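Local coordinates for protein salicylate 5-hydroxylase, large oxygenase component (Ralstonia sp., PDB 7C8Z) that hydroxylates salicylate at ring position 5 to give gentisate, as the iron-dependent, Rieske-type oxygenase component of a multicomponent enzyme system, at residues 263-276 / 417-431. Sequence-based numbering, arbitrary orientation.
Sequences SELKMDAKFRHAAM and IGDTDHMVTETLIRG
Ile417 lays its CG2 methyl squarely over one face of the Phe271 ring, a CH-pi contact 3.4 Å from CG2 to the ring centroid and only 2° off the normal. Phe271 closes the type I turn of the hairpin 263-267/274-278, at the edge of the antiparallel sheet in the catalytic domain; the early part of loop 417-426 runs beside 263-267, one of the sheet's two outermost strands within this chain, and helix 427-440 packs on the hairpin. The backbone N of Gly418 donates to Thr427 OG1, tying the loop's start to the first helical turn, while the CE methyl of Met267 sits 3.6 Å from that same N. Asp419 reaches back to the strand: Met267 N donates a bent hydrogen bond (135°) to its OD1 from above the carboxylate plane, and Lys266 passes CB and CG alongside OD2, but its NZ is hydrogen-bonded to Tyr207 OH. Thr420 then forms a single antiparallel bridge with Leu265, its N giving a bond of 3.2 Å to Leu265 O and its O accepting a weak one from Leu265 N. With CG between the backbone N and the carbonyl carbon (chi1 51°), Leu265 sends CD2 to the His422 carbonyl and the Thr425 methyl. Glu426, at the N-cap position, forms a salt bridge through OE1 to Arg113 of a second subunit, a residue of that subunit's Rieske-cluster pocket. Leu428 forks across the hairpin: CD2 meets Leu265 CD1 and, at 3.4 Å, Met267 CG, while CD1 touches Ala274 CB and Met276. The side chain of Met276 is about 8 Å from the active-site iron(III) ion. Gly431 brings its O to 3.3 Å from Phe271 CB.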
loop_
_atom_site.group_PDB
_atom_site.type_symbol
_atom_site.label_atom_id
_atom_site.label_comp_id
_atom_site.label_asym_id
_atom_site.label_seq_id
_atom_site.Cartn_x
_atom_site.Cartn_y
_atom_site.Cartn_z
ATOM N N SER A 263 -18.135 -38.445 -16.189
ATOM C CA SER A 263 -17.508 -37.227 -16.678
ATOM C C SER A 263 -16.762 -37.492 -17.978
ATOM O O SER A 263 -16.450 -38.632 -18.326
ATOM C CB SER A 263 -16.546 -36.648 -15.640
ATOM O OG SER A 263 -15.674 -37.653 -15.156
ATOM N N GLU A 264 -16.480 -36.403 -18.690
ATOM C CA GLU A 264 -15.597 -36.416 -19.846
ATOM C C GLU A 264 -15.060 -35.009 -20.053
ATOM O O GLU A 264 -15.760 -34.029 -19.801
ATOM C CB GLU A 264 -16.332 -36.894 -21.107
ATOM C CG GLU A 264 -17.695 -36.237 -21.320
ATOM C CD GLU A 264 -18.401 -36.732 -22.570
ATOM O OE1 GLU A 264 -17.715 -37.219 -23.494
ATOM O OE2 GLU A 264 -19.648 -36.635 -22.629
ATOM N N LEU A 265 -13.815 -34.911 -20.500
ATOM C CA LEU A 265 -13.177 -33.619 -20.707
ATOM C C LEU A 265 -12.627 -33.565 -22.126
ATOM O O LEU A 265 -11.965 -34.505 -22.577
ATOM C CB LEU A 265 -12.098 -33.354 -19.652
ATOM C CG LEU A 265 -11.049 -34.423 -19.413
ATOM C CD1 LEU A 265 -9.800 -34.028 -20.147
ATOM C CD2 LEU A 265 -10.776 -34.593 -17.933
ATOM N N LYS A 266 -12.924 -32.475 -22.830
ATOM C CA LYS A 266 -12.560 -32.309 -24.228
ATOM C C LYS A 266 -11.760 -31.030 -24.437
ATOM O O LYS A 266 -11.797 -30.106 -23.623
ATOM C CB LYS A 266 -13.811 -32.289 -25.115
ATOM C CG LYS A 266 -14.611 -33.580 -25.073
ATOM C CD LYS A 266 -16.098 -33.291 -25.090
ATOM C CE LYS A 266 -16.911 -34.526 -25.417
ATOM N NZ LYS A 266 -17.912 -34.215 -26.472
ATOM N N MET A 267 -11.025 -30.996 -25.549
ATOM C CA MET A 267 -10.158 -29.882 -25.905
ATOM C C MET A 267 -10.361 -29.549 -27.375
ATOM O O MET A 267 -10.925 -30.337 -28.138
ATOM C CB MET A 267 -8.676 -30.204 -25.670
ATOM C CG MET A 267 -8.162 -29.880 -24.292
ATOM S SD MET A 267 -6.461 -30.448 -24.039
ATOM C CE MET A 267 -6.674 -32.222 -24.135
ATOM N N ASP A 268 -9.896 -28.369 -27.773
ATOM C CA ASP A 268 -9.896 -28.012 -29.180
ATOM C C ASP A 268 -8.612 -28.526 -29.829
ATOM O O ASP A 268 -7.773 -29.160 -29.187
ATOM C CB ASP A 268 -10.086 -26.504 -29.359
ATOM C CG ASP A 268 -8.822 -25.706 -29.084
ATOM O OD1 ASP A 268 -8.107 -26.024 -28.111
ATOM O OD2 ASP A 268 -8.558 -24.738 -29.833
ATOM N N ALA A 269 -8.448 -28.226 -31.119
ATOM C CA ALA A 269 -7.351 -28.812 -31.883
ATOM C C ALA A 269 -5.997 -28.425 -31.302
ATOM O O ALA A 269 -5.077 -29.248 -31.254
ATOM C CB ALA A 269 -7.448 -28.393 -33.349
ATOM N N LYS A 270 -5.858 -27.187 -30.844
ATOM C CA LYS A 270 -4.572 -26.674 -30.397
ATOM C C LYS A 270 -4.361 -26.814 -28.891
ATOM O O LYS A 270 -3.375 -26.286 -28.368
ATOM C CB LYS A 270 -4.431 -25.203 -30.803
ATOM C CG LYS A 270 -4.480 -24.965 -32.306
ATOM C CD LYS A 270 -3.574 -23.811 -32.709
ATOM C CE LYS A 270 -2.153 -24.287 -32.994
ATOM N NZ LYS A 270 -1.204 -23.149 -33.174
ATOM N N PHE A 271 -5.260 -27.509 -28.188
ATOM C CA PHE A 271 -5.161 -27.812 -26.761
ATOM C C PHE A 271 -5.271 -26.572 -25.884
ATOM O O PHE A 271 -4.934 -26.632 -24.691
ATOM C CB PHE A 271 -3.861 -28.545 -26.408
ATOM C CG PHE A 271 -3.596 -29.757 -27.245
ATOM C CD1 PHE A 271 -4.611 -30.652 -27.537
ATOM C CD2 PHE A 271 -2.323 -30.012 -27.730
ATOM C CE1 PHE A 271 -4.365 -31.776 -28.307
ATOM C CE2 PHE A 271 -2.070 -31.132 -28.499
ATOM C CZ PHE A 271 -3.093 -32.015 -28.787
ATOM N N ARG A 272 -5.726 -25.445 -26.430
ATOM C CA ARG A 272 -5.797 -24.211 -25.660
ATOM C C ARG A 272 -7.126 -24.065 -24.925
ATOM O O ARG A 272 -7.148 -23.702 -23.744
ATOM C CB ARG A 272 -5.555 -23.009 -26.581
ATOM C CG ARG A 272 -6.406 -23.028 -27.835
ATOM C CD ARG A 272 -5.914 -22.047 -28.875
ATOM N NE ARG A 272 -6.869 -21.933 -29.972
ATOM C CZ ARG A 272 -6.660 -21.215 -31.067
ATOM N NH1 ARG A 272 -5.521 -20.549 -31.211
ATOM N NH2 ARG A 272 -7.586 -21.164 -32.014
ATOM N N HIS A 273 -8.237 -24.320 -25.606
ATOM C CA HIS A 273 -9.548 -24.243 -24.982
ATOM C C HIS A 273 -9.951 -25.618 -24.477
ATOM O O HIS A 273 -9.516 -26.642 -25.007
ATOM C CB HIS A 273 -10.596 -23.715 -25.963
ATOM C CG HIS A 273 -10.114 -22.591 -26.826
ATOM N ND1 HIS A 273 -9.209 -21.648 -26.390
ATOM C CD2 HIS A 273 -10.416 -22.261 -28.104
ATOM C CE1 HIS A 273 -8.976 -20.784 -27.361
ATOM N NE2 HIS A 273 -9.695 -21.133 -28.413
ATOM N N ALA A 274 -10.805 -25.641 -23.456
ATOM C CA ALA A 274 -11.181 -26.931 -22.889
ATOM C C ALA A 274 -12.591 -26.872 -22.327
ATOM O O ALA A 274 -13.135 -25.799 -22.061
ATOM C CB ALA A 274 -10.197 -27.381 -21.801
ATOM N N ALA A 275 -13.185 -28.051 -22.170
ATOM C CA ALA A 275 -14.504 -28.188 -21.569
ATOM C C ALA A 275 -14.488 -29.404 -20.660
ATOM O O ALA A 275 -14.150 -30.505 -21.103
ATOM C CB ALA A 275 -15.595 -28.328 -22.638
ATOM N N MET A 276 -14.843 -29.205 -19.395
ATOM C CA MET A 276 -14.981 -30.288 -18.429
ATOM C C MET A 276 -16.470 -30.518 -18.220
ATOM O O MET A 276 -17.176 -29.618 -17.751
ATOM C CB MET A 276 -14.270 -29.954 -17.116
ATOM C CG MET A 276 -12.761 -29.769 -17.283
ATOM S SD MET A 276 -11.792 -29.446 -15.789
ATOM C CE MET A 276 -13.073 -29.072 -14.591
ATOM N N ILE A 417 -1.749 -36.115 -24.152
ATOM C CA ILE A 417 -2.588 -34.934 -24.318
ATOM C C ILE A 417 -3.757 -35.336 -25.205
ATOM O O ILE A 417 -3.569 -35.605 -26.398
ATOM C CB ILE A 417 -1.811 -33.760 -24.929
ATOM C CG1 ILE A 417 -0.638 -33.368 -24.028
ATOM C CG2 ILE A 417 -2.735 -32.582 -25.178
ATOM C CD1 ILE A 417 0.283 -32.327 -24.635
ATOM N N GLY A 418 -4.962 -35.378 -24.642
ATOM C CA GLY A 418 -6.124 -35.746 -25.431
ATOM C C GLY A 418 -7.409 -35.897 -24.642
ATOM O O GLY A 418 -7.381 -36.011 -23.414
ATOM N N ASP A 419 -8.543 -35.921 -25.344
ATOM C CA ASP A 419 -9.842 -36.061 -24.694
ATOM C C ASP A 419 -9.945 -37.395 -23.962
ATOM O O ASP A 419 -9.595 -38.446 -24.505
ATOM C CB ASP A 419 -10.968 -35.944 -25.727
ATOM C CG ASP A 419 -10.935 -34.629 -26.492
ATOM O OD1 ASP A 419 -9.956 -33.865 -26.345
ATOM O OD2 ASP A 419 -11.893 -34.359 -27.246
ATOM N N THR A 420 -10.404 -37.350 -22.717
ATOM C CA THR A 420 -10.554 -38.534 -21.883
ATOM C C THR A 420 -12.019 -38.721 -21.504
ATOM O O THR A 420 -12.862 -37.849 -21.736
ATOM C CB THR A 420 -9.699 -38.452 -20.612
ATOM O OG1 THR A 420 -10.320 -37.562 -19.677
ATOM C CG2 THR A 420 -8.293 -37.960 -20.931
ATOM N N ASP A 421 -12.316 -39.891 -20.934
ATOM C CA ASP A 421 -13.653 -40.226 -20.457
ATOM C C ASP A 421 -13.735 -40.310 -18.930
ATOM O O ASP A 421 -14.689 -40.887 -18.397
ATOM C CB ASP A 421 -14.122 -41.542 -21.083
ATOM C CG ASP A 421 -13.203 -42.715 -20.755
ATOM O OD1 ASP A 421 -12.030 -42.696 -21.188
ATOM O OD2 ASP A 421 -13.655 -43.663 -20.073
ATOM N N HIS A 422 -12.762 -39.734 -18.219
ATOM C CA HIS A 422 -12.711 -39.732 -16.758
ATOM C C HIS A 422 -12.136 -38.393 -16.291
ATOM O O HIS A 422 -11.687 -37.588 -17.114
ATOM C CB HIS A 422 -11.891 -40.923 -16.251
ATOM C CG HIS A 422 -10.495 -40.952 -16.792
ATOM N ND1 HIS A 422 -9.408 -40.535 -16.057
ATOM C CD2 HIS A 422 -10.004 -41.362 -17.988
ATOM C CE1 HIS A 422 -8.309 -40.673 -16.779
ATOM N NE2 HIS A 422 -8.642 -41.174 -17.954
ATOM N N MET A 423 -12.120 -38.144 -14.969
ATOM C CA MET A 423 -11.629 -36.852 -14.487
ATOM C C MET A 423 -10.204 -37.007 -13.984
ATOM O O MET A 423 -9.604 -36.044 -13.500
ATOM C CB MET A 423 -12.364 -36.356 -13.239
ATOM C CG MET A 423 -12.885 -37.406 -12.285
ATOM S SD MET A 423 -13.559 -36.437 -10.875
ATOM C CE MET A 423 -14.453 -37.799 -10.058
ATOM N N VAL A 424 -9.638 -38.201 -14.092
ATOM C CA VAL A 424 -8.423 -38.459 -13.337
ATOM C C VAL A 424 -7.219 -38.235 -14.227
ATOM O O VAL A 424 -6.480 -39.173 -14.542
ATOM C CB VAL A 424 -8.426 -39.889 -12.761
ATOM C CG1 VAL A 424 -7.451 -39.988 -11.610
ATOM C CG2 VAL A 424 -9.840 -40.302 -12.342
ATOM N N THR A 425 -6.997 -36.987 -14.615
ATOM C CA THR A 425 -5.896 -36.705 -15.512
ATOM C C THR A 425 -5.594 -35.220 -15.451
ATOM O O THR A 425 -6.480 -34.407 -15.181
ATOM C CB THR A 425 -6.213 -37.148 -16.945
ATOM O OG1 THR A 425 -5.217 -36.630 -17.832
ATOM C CG2 THR A 425 -7.592 -36.654 -17.374
ATOM N N GLU A 426 -4.333 -34.878 -15.697
ATOM C CA GLU A 426 -3.925 -33.489 -15.849
ATOM C C GLU A 426 -3.691 -33.130 -17.312
ATOM O O GLU A 426 -2.899 -32.233 -17.618
ATOM C CB GLU A 426 -2.682 -33.211 -15.002
ATOM C CG GLU A 426 -2.938 -33.364 -13.513
ATOM C CD GLU A 426 -1.724 -33.056 -12.665
ATOM O OE1 GLU A 426 -1.628 -31.915 -12.166
ATOM O OE2 GLU A 426 -0.871 -33.951 -12.491
ATOM N N THR A 427 -4.399 -33.804 -18.221
ATOM C CA THR A 427 -4.113 -33.667 -19.644
ATOM C C THR A 427 -4.461 -32.280 -20.169
ATOM O O THR A 427 -3.832 -31.812 -21.124
ATOM C CB THR A 427 -4.859 -34.742 -20.440
ATOM O OG1 THR A 427 -4.579 -34.597 -21.838
ATOM C CG2 THR A 427 -6.353 -34.641 -20.208
ATOM N N LEU A 428 -5.443 -31.604 -19.569
ATOM C CA LEU A 428 -5.785 -30.265 -20.040
ATOM C C LEU A 428 -4.661 -29.277 -19.756
ATOM O O LEU A 428 -4.365 -28.409 -20.583
ATOM C CB LEU A 428 -7.086 -29.793 -19.394
ATOM C CG LEU A 428 -8.329 -30.648 -19.614
ATOM C CD1 LEU A 428 -9.566 -29.953 -19.070
ATOM C CD2 LEU A 428 -8.492 -30.947 -21.082
ATOM N N ILE A 429 -3.998 -29.420 -18.611
ATOM C CA ILE A 429 -2.866 -28.555 -18.304
ATOM C C ILE A 429 -1.677 -28.896 -19.193
ATOM O O ILE A 429 -0.949 -28.005 -19.652
ATOM C CB ILE A 429 -2.519 -28.659 -16.809
ATOM C CG1 ILE A 429 -3.786 -28.472 -15.971
ATOM C CG2 ILE A 429 -1.464 -27.629 -16.434
ATOM C CD1 ILE A 429 -3.569 -28.596 -14.482
ATOM N N ARG A 430 -1.459 -30.186 -19.450
ATOM C CA ARG A 430 -0.374 -30.585 -20.339
ATOM C C ARG A 430 -0.594 -30.042 -21.746
ATOM O O ARG A 430 0.350 -29.585 -22.399
ATOM C CB ARG A 430 -0.241 -32.110 -20.350
ATOM C CG ARG A 430 0.419 -32.642 -19.087
ATOM C CD ARG A 430 0.654 -34.148 -19.099
ATOM N NE ARG A 430 -0.505 -34.928 -19.515
ATOM C CZ ARG A 430 -1.273 -35.609 -18.672
ATOM N NH1 ARG A 430 -1.014 -35.582 -17.370
ATOM N NH2 ARG A 430 -2.303 -36.308 -19.125
ATOM N N GLY A 431 -1.842 -30.050 -22.216
ATOM C CA GLY A 431 -2.129 -29.461 -23.511
ATOM C C GLY A 431 -1.989 -27.953 -23.503
ATOM O O GLY A 431 -1.470 -27.360 -24.458
HETATM O O HOH W 1 -12.730 -31.758 -28.971
#